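Local coordinates for protein 2-hydroxyisobutyryl-CoA synthetase (Aquincola tertiaricarbonis, PDB 6HDY) that belongs to the ANL superfamily of AMP-binding enzymes, with an AMP-binding domain and a smaller C-terminal domain, at residues V168-S173 against A217-P222; C246-G251 against Y273-M278. One frame throughout, in Å; residues are numbered along the deposited sequence.

Contact 1 (V168-S173 against A217-P222)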
ATOM      1  N   VAL A 168       5.877   8.563  -0.865  1.00 27.44           N
ATOM      2  CA  VAL A 168       5.329   7.988   0.381  1.00 26.03           C
ATOM      3  C   VAL A 168       5.901   6.580   0.501  1.00 30.59           C
ATOM      4  O   VAL A 168       5.469   5.656  -0.186  1.00 30.07           O
ATOM      5  CB  VAL A 168       3.772   8.057   0.477  1.00 28.26           C
ATOM      6  CG1 VAL A 168       3.282   7.522   1.822  1.00 26.94           C
ATOM      7  CG2 VAL A 168       3.300   9.495   0.294  1.00 28.29           C
ATOM      8  N   ALA A 169       6.941   6.448   1.325  1.00 30.31           N
ATOM      9  CA  ALA A 169       7.663   5.195   1.496  1.00 30.70           C
ATOM     10  C   ALA A 169       7.505   4.575   2.894  1.00 32.53           C
ATOM     11  O   ALA A 169       8.473   4.393   3.631  1.00 34.43           O
ATOM     12  CB  ALA A 169       9.133   5.391   1.124  1.00 32.28           C
ATOM     13  N   ALA A 170       6.262   4.276   3.254  1.00 28.02           N
ATOM     14  CA  ALA A 170       5.871   3.548   4.467  1.00 27.72           C
ATOM     15  C   ALA A 170       4.863   2.513   3.968  1.00 30.06           C
ATOM     16  O   ALA A 170       4.277   2.710   2.897  1.00 28.32           O
ATOM     17  CB  ALA A 170       5.250   4.485   5.495  1.00 28.39           C
ATOM     18  N   VAL A 171       4.727   1.385   4.678  1.00 26.65           N
ATOM     19  CA  VAL A 171       3.867   0.266   4.309  1.00 26.18           C
ATOM     20  C   VAL A 171       2.392   0.706   4.176  1.00 28.66           C
ATOM     21  O   VAL A 171       1.873   1.425   5.023  1.00 29.28           O
ATOM     22  CB  VAL A 171       4.066  -0.987   5.238  1.00 31.55           C
ATOM     23  CG1 VAL A 171       3.750  -0.674   6.701  1.00 32.41           C
ATOM     24  CG2 VAL A 171       3.246  -2.190   4.761  1.00 31.24           C
ATOM     25  N   PHE A 172       1.744   0.303   3.081  1.00 23.56           N
ATOM     26  CA  PHE A 172       0.339   0.616   2.830  1.00 22.60           C
ATOM     27  C   PHE A 172      -0.460  -0.610   3.183  1.00 26.63           C
ATOM     28  O   PHE A 172      -0.510  -1.581   2.423  1.00 26.20           O
ATOM     29  CB  PHE A 172       0.117   1.040   1.376  1.00 23.44           C
ATOM     30  CG  PHE A 172       0.498   2.466   1.087  1.00 23.44           C
ATOM     31  CD1 PHE A 172      -0.418   3.490   1.260  1.00 23.64           C
ATOM     32  CD2 PHE A 172       1.767   2.779   0.601  1.00 25.37           C
ATOM     33  CE1 PHE A 172      -0.069   4.807   0.984  1.00 25.72           C
ATOM     34  CE2 PHE A 172       2.133   4.105   0.364  1.00 26.86           C
ATOM     35  CZ  PHE A 172       1.206   5.106   0.536  1.00 25.50           C
ATOM     36  N   SER A 173      -0.935  -0.632   4.418  1.00 24.82           N
ATOM     37  CA  SER A 173      -1.663  -1.779   4.956  1.00 25.57           C
ATOM     38  C   SER A 173      -2.607  -1.258   6.044  1.00 29.51           C
ATOM     39  O   SER A 173      -3.248  -0.233   5.849  1.00 27.54           O
ATOM     40  CB  SER A 173      -0.670  -2.802   5.522  1.00 27.71           C
ATOM     41  OG  SER A 173      -1.334  -3.972   5.984  1.00 33.35           O
ATOM     42  N   ALA A 217       9.858  15.765  -1.984  1.00 37.27           N
ATOM     43  CA  ALA A 217       9.572  15.353  -0.617  1.00 35.05           C
ATOM     44  C   ALA A 217       9.511  13.842  -0.420  1.00 36.41           C
ATOM     45  O   ALA A 217       9.189  13.094  -1.344  1.00 35.72           O
ATOM     46  CB  ALA A 217       8.302  16.025  -0.106  1.00 35.27           C
ATOM     47  N   PHE A 218       9.885  13.399   0.789  1.00 31.92           N
ATOM     48  CA  PHE A 218       9.911  11.984   1.176  1.00 30.23           C
ATOM     49  C   PHE A 218       9.203  11.817   2.482  1.00 32.70           C
ATOM     50  O   PHE A 218       9.473  12.577   3.405  1.00 34.39           O
ATOM     51  CB  PHE A 218      11.358  11.484   1.352  1.00 31.63           C
ATOM     52  CG  PHE A 218      11.508  10.046   1.808  1.00 31.74           C
ATOM     53  CD1 PHE A 218      11.507   9.722   3.161  1.00 32.68           C
ATOM     54  CD2 PHE A 218      11.690   9.024   0.885  1.00 32.75           C
ATOM     55  CE1 PHE A 218      11.651   8.406   3.575  1.00 33.46           C
ATOM     56  CE2 PHE A 218      11.859   7.710   1.303  1.00 34.20           C
ATOM     57  CZ  PHE A 218      11.828   7.408   2.643  1.00 33.00           C
ATOM     58  N   TYR A 219       8.361  10.773   2.591  1.00 27.40           N
ATOM     59  CA  TYR A 219       7.702  10.410   3.834  1.00 26.13           C
ATOM     60  C   TYR A 219       8.020   8.970   4.219  1.00 29.92           C
ATOM     61  O   TYR A 219       7.938   8.067   3.376  1.00 29.93           O
ATOM     62  CB  TYR A 219       6.156  10.609   3.766  1.00 26.84           C
ATOM     63  CG  TYR A 219       5.445  10.037   4.982  1.00 26.84           C
ATOM     64  CD1 TYR A 219       5.307  10.783   6.151  1.00 29.10           C
ATOM     65  CD2 TYR A 219       4.986   8.722   4.992  1.00 27.46           C
ATOM     66  CE1 TYR A 219       4.688  10.248   7.283  1.00 28.74           C
ATOM     67  CE2 TYR A 219       4.391   8.169   6.125  1.00 27.75           C
ATOM     68  CZ  TYR A 219       4.239   8.936   7.264  1.00 32.48           C
ATOM     69  OH  TYR A 219       3.697   8.361   8.380  1.00 29.01           O
ATOM     70  N   GLY A 220       8.273   8.763   5.515  1.00 26.67           N
ATOM     71  CA  GLY A 220       8.421   7.445   6.118  1.00 25.60           C
ATOM     72  C   GLY A 220       8.817   7.565   7.570  1.00 29.69           C
ATOM     73  O   GLY A 220       8.541   8.592   8.191  1.00 28.65           O
ATOM     74  N   THR A 221       9.515   6.541   8.100  1.00 27.07           N
ATOM     75  CA  THR A 221      10.050   6.578   9.475  1.00 28.29           C
ATOM     76  C   THR A 221      11.478   7.110   9.450  1.00 34.16           C
ATOM     77  O   THR A 221      12.176   6.900   8.442  1.00 34.10           O
ATOM     78  CB  THR A 221      10.016   5.205  10.192  1.00 32.84           C
ATOM     79  OG1 THR A 221      10.872   4.271   9.518  1.00 31.25           O
ATOM     80  CG2 THR A 221       8.581   4.652  10.398  1.00 24.90           C
ATOM     81  N   PRO A 222      11.950   7.784  10.537  1.00 30.64           N
ATOM     82  CA  PRO A 222      13.358   8.240  10.557  1.00 32.04           C
ATOM     83  C   PRO A 222      14.345   7.087  10.383  1.00 37.87           C
ATOM     84  O   PRO A 222      15.387   7.290   9.776  1.00 38.82           O
ATOM     85  CB  PRO A 222      13.501   8.926  11.922  1.00 34.14           C
ATOM     86  CG  PRO A 222      12.100   9.170  12.401  1.00 36.33           C
ATOM     87  CD  PRO A 222      11.266   8.093  11.809  1.00 31.21           C
TER
HETATM   88  O   HOH W   1       9.002   4.124   6.394  1.00 25.24           O

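Contact 2 (C246-G251 against Y273-M278). With 8LQ ([[(2~{R},3~{S},4~{R},5~{R})-5-(6-aminopurin-9-yl)-3,4-bis(oxidanyl)oxolan-2-yl]methoxy-oxidanyl-phosphoryl] (3~{S})-3-oxidanylbutanoate), chain C; 3HL ((3S)-3-hydroxybutanoic acid), chain B.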
ATOM      1  N   CYS A 246      13.040  18.085   1.260  1.00 40.89           N
ATOM      2  CA  CYS A 246      12.682  17.665   2.599  1.00 39.89           C
ATOM      3  C   CYS A 246      12.269  16.213   2.686  1.00 41.09           C
ATOM      4  O   CYS A 246      11.949  15.567   1.687  1.00 37.48           O
ATOM      5  CB  CYS A 246      11.627  18.584   3.215  1.00 39.97           C
ATOM      6  SG  CYS A 246       9.920  18.120   2.843  1.00 41.94           S
ATOM      7  N   LEU A 247      12.323  15.717   3.925  1.00 37.42           N
ATOM      8  CA  LEU A 247      11.909  14.399   4.369  1.00 34.72           C
ATOM      9  C   LEU A 247      11.081  14.696   5.618  1.00 35.62           C
ATOM     10  O   LEU A 247      11.510  15.497   6.444  1.00 36.32           O
ATOM     11  CB  LEU A 247      13.120  13.510   4.723  1.00 34.94           C
ATOM     12  CG  LEU A 247      14.115  13.223   3.598  1.00 40.28           C
ATOM     13  CD1 LEU A 247      15.312  14.177   3.689  1.00 41.79           C
ATOM     14  CD2 LEU A 247      14.603  11.770   3.658  1.00 41.93           C
ATOM     15  N   PHE A 248       9.878  14.129   5.715  1.00 29.99           N
ATOM     16  CA  PHE A 248       9.003  14.356   6.865  1.00 30.06           C
ATOM     17  C   PHE A 248       8.595  13.026   7.435  1.00 32.46           C
ATOM     18  O   PHE A 248       8.267  12.121   6.688  1.00 32.73           O
ATOM     19  CB  PHE A 248       7.841  15.311   6.565  1.00 31.59           C
ATOM     20  CG  PHE A 248       6.720  14.825   5.671  1.00 31.90           C
ATOM     21  CD1 PHE A 248       6.888  14.761   4.291  1.00 34.04           C
ATOM     22  CD2 PHE A 248       5.447  14.583   6.193  1.00 32.27           C
ATOM     23  CE1 PHE A 248       5.826  14.373   3.461  1.00 33.98           C
ATOM     24  CE2 PHE A 248       4.388  14.201   5.363  1.00 33.87           C
ATOM     25  CZ  PHE A 248       4.594  14.071   4.009  1.00 32.24           C
ATOM     26  N   PHE A 249       8.751  12.867   8.734  1.00 29.03           N
ATOM     27  CA  PHE A 249       8.599  11.567   9.378  1.00 28.72           C
ATOM     28  C   PHE A 249       7.635  11.550  10.534  1.00 32.29           C
ATOM     29  O   PHE A 249       7.497  12.534  11.277  1.00 32.87           O
ATOM     30  CB  PHE A 249       9.989  11.082   9.927  1.00 31.13           C
ATOM     31  CG  PHE A 249      11.202  11.146   9.011  1.00 33.24           C
ATOM     32  CD1 PHE A 249      11.258  10.386   7.843  1.00 33.84           C
ATOM     33  CD2 PHE A 249      12.321  11.911   9.358  1.00 36.04           C
ATOM     34  CE1 PHE A 249      12.386  10.428   7.018  1.00 35.38           C
ATOM     35  CE2 PHE A 249      13.449  11.952   8.527  1.00 37.80           C
ATOM     36  CZ  PHE A 249      13.483  11.197   7.377  1.00 34.73           C
ATOM     37  N   SER A 250       7.064  10.365  10.745  1.00 28.20           N
ATOM     38  CA  SER A 250       6.204  10.035  11.877  1.00 28.11           C
ATOM     39  C   SER A 250       6.391   8.554  12.203  1.00 32.44           C
ATOM     40  O   SER A 250       6.995   7.817  11.414  1.00 31.94           O
ATOM     41  CB  SER A 250       4.746  10.361  11.561  1.00 27.79           C
ATOM     42  OG  SER A 250       4.178   9.351  10.754  1.00 31.96           O
ATOM     43  N   GLY A 251       5.915   8.138  13.372  1.00 30.18           N
ATOM     44  CA  GLY A 251       5.944   6.734  13.745  1.00 29.60           C
ATOM     45  C   GLY A 251       6.765   6.384  14.957  1.00 36.46           C
ATOM     46  O   GLY A 251       6.472   5.391  15.620  1.00 37.58           O
ATOM     47  N   TYR A 273      11.578  17.097   8.819  1.00 35.16           N
ATOM     48  CA  TYR A 273      10.446  17.577   9.604  1.00 33.56           C
ATOM     49  C   TYR A 273       9.887  16.476  10.441  1.00 36.42           C
ATOM     50  O   TYR A 273       9.811  15.344   9.976  1.00 36.79           O
ATOM     51  CB  TYR A 273       9.360  18.191   8.720  1.00 33.26           C
ATOM     52  CG  TYR A 273       9.866  19.406   7.984  1.00 35.97           C
ATOM     53  CD1 TYR A 273      10.344  20.518   8.681  1.00 40.34           C
ATOM     54  CD2 TYR A 273       9.983  19.406   6.599  1.00 35.26           C
ATOM     55  CE1 TYR A 273      10.852  21.626   8.011  1.00 43.26           C
ATOM     56  CE2 TYR A 273      10.459  20.523   5.916  1.00 37.02           C
ATOM     57  CZ  TYR A 273      10.880  21.636   6.625  1.00 46.12           C
ATOM     58  OH  TYR A 273      11.384  22.723   5.963  1.00 42.67           O
ATOM     59  N   ASP A 274       9.516  16.807  11.683  1.00 31.61           N
ATOM     60  CA  ASP A 274       8.906  15.889  12.632  1.00 30.74           C
ATOM     61  C   ASP A 274       7.385  16.124  12.625  1.00 33.98           C
ATOM     62  O   ASP A 274       6.936  17.274  12.575  1.00 31.67           O
ATOM     63  CB  ASP A 274       9.488  16.111  14.040  1.00 32.74           C
ATOM     64  CG  ASP A 274       9.245  15.018  15.083  1.00 39.73           C
ATOM     65  OD1 ASP A 274       8.990  13.855  14.692  1.00 39.62           O
ATOM     66  OD2 ASP A 274       9.405  15.305  16.287  1.00 41.95           O
ATOM     67  N   CYS A 275       6.612  15.020  12.607  1.00 29.69           N
ATOM     68  CA  CYS A 275       5.150  15.026  12.708  1.00 28.66           C
ATOM     69  C   CYS A 275       4.681  13.710  13.328  1.00 30.67           C
ATOM     70  O   CYS A 275       5.467  12.774  13.431  1.00 27.55           O
ATOM     71  CB  CYS A 275       4.449  15.320  11.371  1.00 28.12           C
ATOM     72  SG  CYS A 275       4.577  14.005  10.132  1.00 31.42           S
ATOM     73  N   GLY A 276       3.412  13.654  13.720  1.00 27.28           N
ATOM     74  CA  GLY A 276       2.818  12.420  14.184  1.00 26.86           C
ATOM     75  C   GLY A 276       2.468  12.296  15.641  1.00 31.93           C
ATOM     76  O   GLY A 276       3.331  12.393  16.508  1.00 30.93           O
ATOM     77  N   SER A 277       1.185  12.025  15.896  1.00 30.21           N
ATOM     78  CA  SER A 277       0.641  11.732  17.222  1.00 29.18           C
ATOM     79  C   SER A 277       0.424  10.220  17.261  1.00 32.46           C
ATOM     80  O   SER A 277       1.372   9.474  17.509  1.00 32.26           O
ATOM     81  CB  SER A 277      -0.656  12.506  17.471  1.00 29.98           C
ATOM     82  OG  SER A 277      -1.596  12.333  16.421  1.00 32.57           O
ATOM     83  N   MET A 278      -0.805   9.767  16.945  1.00 29.15           N
ATOM     84  CA  MET A 278      -1.245   8.373  16.966  1.00 27.12           C
ATOM     85  C   MET A 278      -2.139   8.094  15.790  1.00 30.07           C
ATOM     86  O   MET A 278      -2.719   9.012  15.235  1.00 29.67           O
ATOM     87  CB  MET A 278      -2.024   8.089  18.256  1.00 29.79           C
ATOM     88  CG  MET A 278      -1.316   8.570  19.525  1.00 32.89           C
ATOM     89  SD  MET A 278      -2.320   8.273  20.977  1.00 38.57           S
ATOM     90  CE  MET A 278      -2.922   9.607  21.163  1.00 35.32           C
TER
HETATM   91  N9  8LQ C 502       5.262   8.159  17.610  1.00 38.02           N
HETATM   92  C8  8LQ C 502       4.585   8.438  16.484  1.00 39.25           C
HETATM   93  N7  8LQ C 502       5.092   9.541  15.944  1.00 39.26           N
HETATM   94  C5  8LQ C 502       6.078   9.971  16.748  1.00 39.51           C
HETATM   95  C6  8LQ C 502       6.959  10.993  16.672  1.00 36.41           C
HETATM   96  N6  8LQ C 502       6.864  11.830  15.651  1.00 30.16           N
HETATM   97  N1  8LQ C 502       7.894  11.197  17.619  1.00 38.77           N
HETATM   98  C2  8LQ C 502       8.007  10.322  18.702  1.00 35.87           C
HETATM   99  N3  8LQ C 502       7.142   9.239  18.723  1.00 36.00           N
HETATM  100  C4  8LQ C 502       6.184   9.104  17.776  1.00 38.60           C
HETATM  101  CAA 8LQ C 502       0.187   6.880  12.176  0.50 17.86           C
HETATM  102  CAZ 8LQ C 502       1.401   7.767  12.560  0.50 21.54           C
HETATM  103  OAE 8LQ C 502       2.562   7.317  11.866  0.50 17.92           O
HETATM  104  CAL 8LQ C 502       1.695   7.744  14.072  0.50 28.86           C
HETATM  105  CAS 8LQ C 502       1.899   6.305  14.566  0.50 38.33           C
HETATM  106  OAC 8LQ C 502       2.967   5.734  14.367  0.50 40.65           O
HETATM  107  OAQ 8LQ C 502       0.790   5.717  15.145  1.00 43.29           O
HETATM  108  PBC 8LQ C 502       0.863   4.353  15.978  1.00 41.42           P
HETATM  109  OAH 8LQ C 502       1.307   3.260  14.915  1.00 41.96           O
HETATM  110  OAD 8LQ C 502      -0.401   4.012  16.655  1.00 50.88           O
HETATM  111  O5' 8LQ C 502       1.996   4.611  17.049  1.00 37.90           O
HETATM  112  C5' 8LQ C 502       1.854   5.773  17.864  1.00 34.53           C
HETATM  113  C4' 8LQ C 502       3.033   5.881  18.796  1.00 32.16           C
HETATM  114  O4' 8LQ C 502       4.255   5.973  18.017  1.00 31.98           O
HETATM  115  C3' 8LQ C 502       2.914   7.166  19.498  1.00 32.79           C
HETATM  116  O3' 8LQ C 502       2.072   7.021  20.677  1.00 32.30           O
HETATM  117  C2' 8LQ C 502       4.377   7.441  19.848  1.00 34.30           C
HETATM  118  O2' 8LQ C 502       4.841   6.581  20.964  1.00 35.31           O
HETATM  119  C1' 8LQ C 502       5.064   7.022  18.569  1.00 31.59           C
HETATM  120  CA  3HL B 501       1.642   6.813  13.780  0.50 32.78           C
HETATM  121  CB  3HL B 501       0.222   6.517  13.246  0.50 30.99           C
HETATM  122  OG1 3HL B 501      -0.379   7.628  12.588  0.50 33.96           O
HETATM  123  CG2 3HL B 501       0.223   5.386  12.262  0.50 26.64           C
HETATM  124  C   3HL B 501       2.020   8.224  13.397  0.50 31.86           C
HETATM  125  OA  3HL B 501       2.180   8.498  12.216  0.50 33.11           O
HETATM  126  OB  3HL B 501       1.959   9.137  14.400  0.50 31.99           O

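Contact 1 (V168-S173 against A217-P222)
V168 and A170 lean on one flank of the Y219 ring, while A169 CB, directed away from that ring, meets F218. The single direct hydrogen bond runs from A169 N to Y219 O (2.8 Å, N-H...O angle 153°) and sets V168 and Y219 as a parallel bridge pair with their side chains on the same face. V168 CG1, anti to the backbone N (chi1 -177°), comes to 3.8 Å from Y219 CD2, and the two side chains cross obliquely. A170 CB touches the next ring atom, Y219 CE2, also at 3.8 Å, so the two small groups follow the ring toward its hydroxyl. That hydroxyl, Y219 OH, is hydrogen-bonded to S250 OG. A169 CB lies 3.6 Å from F218 CE2, with helix 222-234 covering both residues.

The backbones keep their distance as far as A170 and G220. G220 CA is 3.9 Å from A169 O, and the same carbonyl is reached by a water that donates to A169 O (2.8 Å) and accepts from T221 N (3.0 Å). Only from V171 onward does the loop leave the strand, running to the dimer interface, where F172 meets F172 and W179 of the second subunit.

T221 N-caps the helix that follows. The chain leaves strand 165-168 for 191-193 on one side and strand 217-220 for 246-249 on the other; this is a topological switch point, where a crevice opens between the loops at the C-terminal strand ends, the usual binding site of such folds, and Y219 here lines the pocket of the bound 8LQ.

Contact 2 (C246-G251 against Y273-M278)
C246-F249 and Y273-D274 run parallel as neighbouring strands, with F248 opposite Y273 and F249 opposite D274, joined by alternating hydrogen bonds: Y273 N to L247 O (2.9 Å), F249 N to Y273 O (3.0 Å) and, just past the second strand, C275 N to F249 O (3.0 Å). On one face F248 and Y273 meet through their CB atoms, and their rings diverge. The Y273 ring swings back toward C246, whose CB packs against CE2 at 3.5 Å and whose SG lies in the ring plane at its edge. A second sulfur-aromatic contact sits further along: C275 SG approaches the edge of the F248 ring near CD2, its chi1 of 70° placing SG between the backbone N and the carbonyl carbon. F249 points to the other face, where it packs on helix 222-234.

Helix 258-268 connects the two strands, making this a beta-alpha-beta crossover, and the ligand site lies where the strands end. S250 CB rests close to C275 O, and its CA makes a CH...O contact with the same carbonyl. 8LQ and 3HL overlap in the model as alternative occupants of one site: S250 OG lies 2.8 Å from OAE when 8LQ is bound, or 2.6 Å from OA when 3HL is bound, and where its proton points is not settled, Y219 OH being another partner.

The adenine amino group N6 of 8LQ is gripped twice, by D274 OD1 (N-H...O angle 158°) and, more bent, by C275 O (135°). D274 OD2 is bonded to S256 OG, a second-shell bond consistent with holding the carboxylate in this orientation. G276 CA sits 3.9 Å from S250 CB, and its backbone leads on to S277 and M278 along the site.

Contact 1 closes before contact 2 opens along the chain, and their centres lie 10 Å apart in one parallel five-stranded sheet of the AMP-binding domain. Strands 217-220 and 246-249 are neighbours there, so the contacts flank the step between them in the order 165-168, 217-220, 246-249, 271-274. That step is closed by a hydrogen bond from F248 N to F218 O (2.8 Å) and by packing of G220 O on the F249 ring, while the Y219-S250 bond ties contact 1 to the ligand-facing end of contact 2. Contact 1 thus reaches from the dimer interface to the pocket, whereas contact 2 contributes seven of the 19 pocket residues of 8LQ, including both acceptors of its amino group.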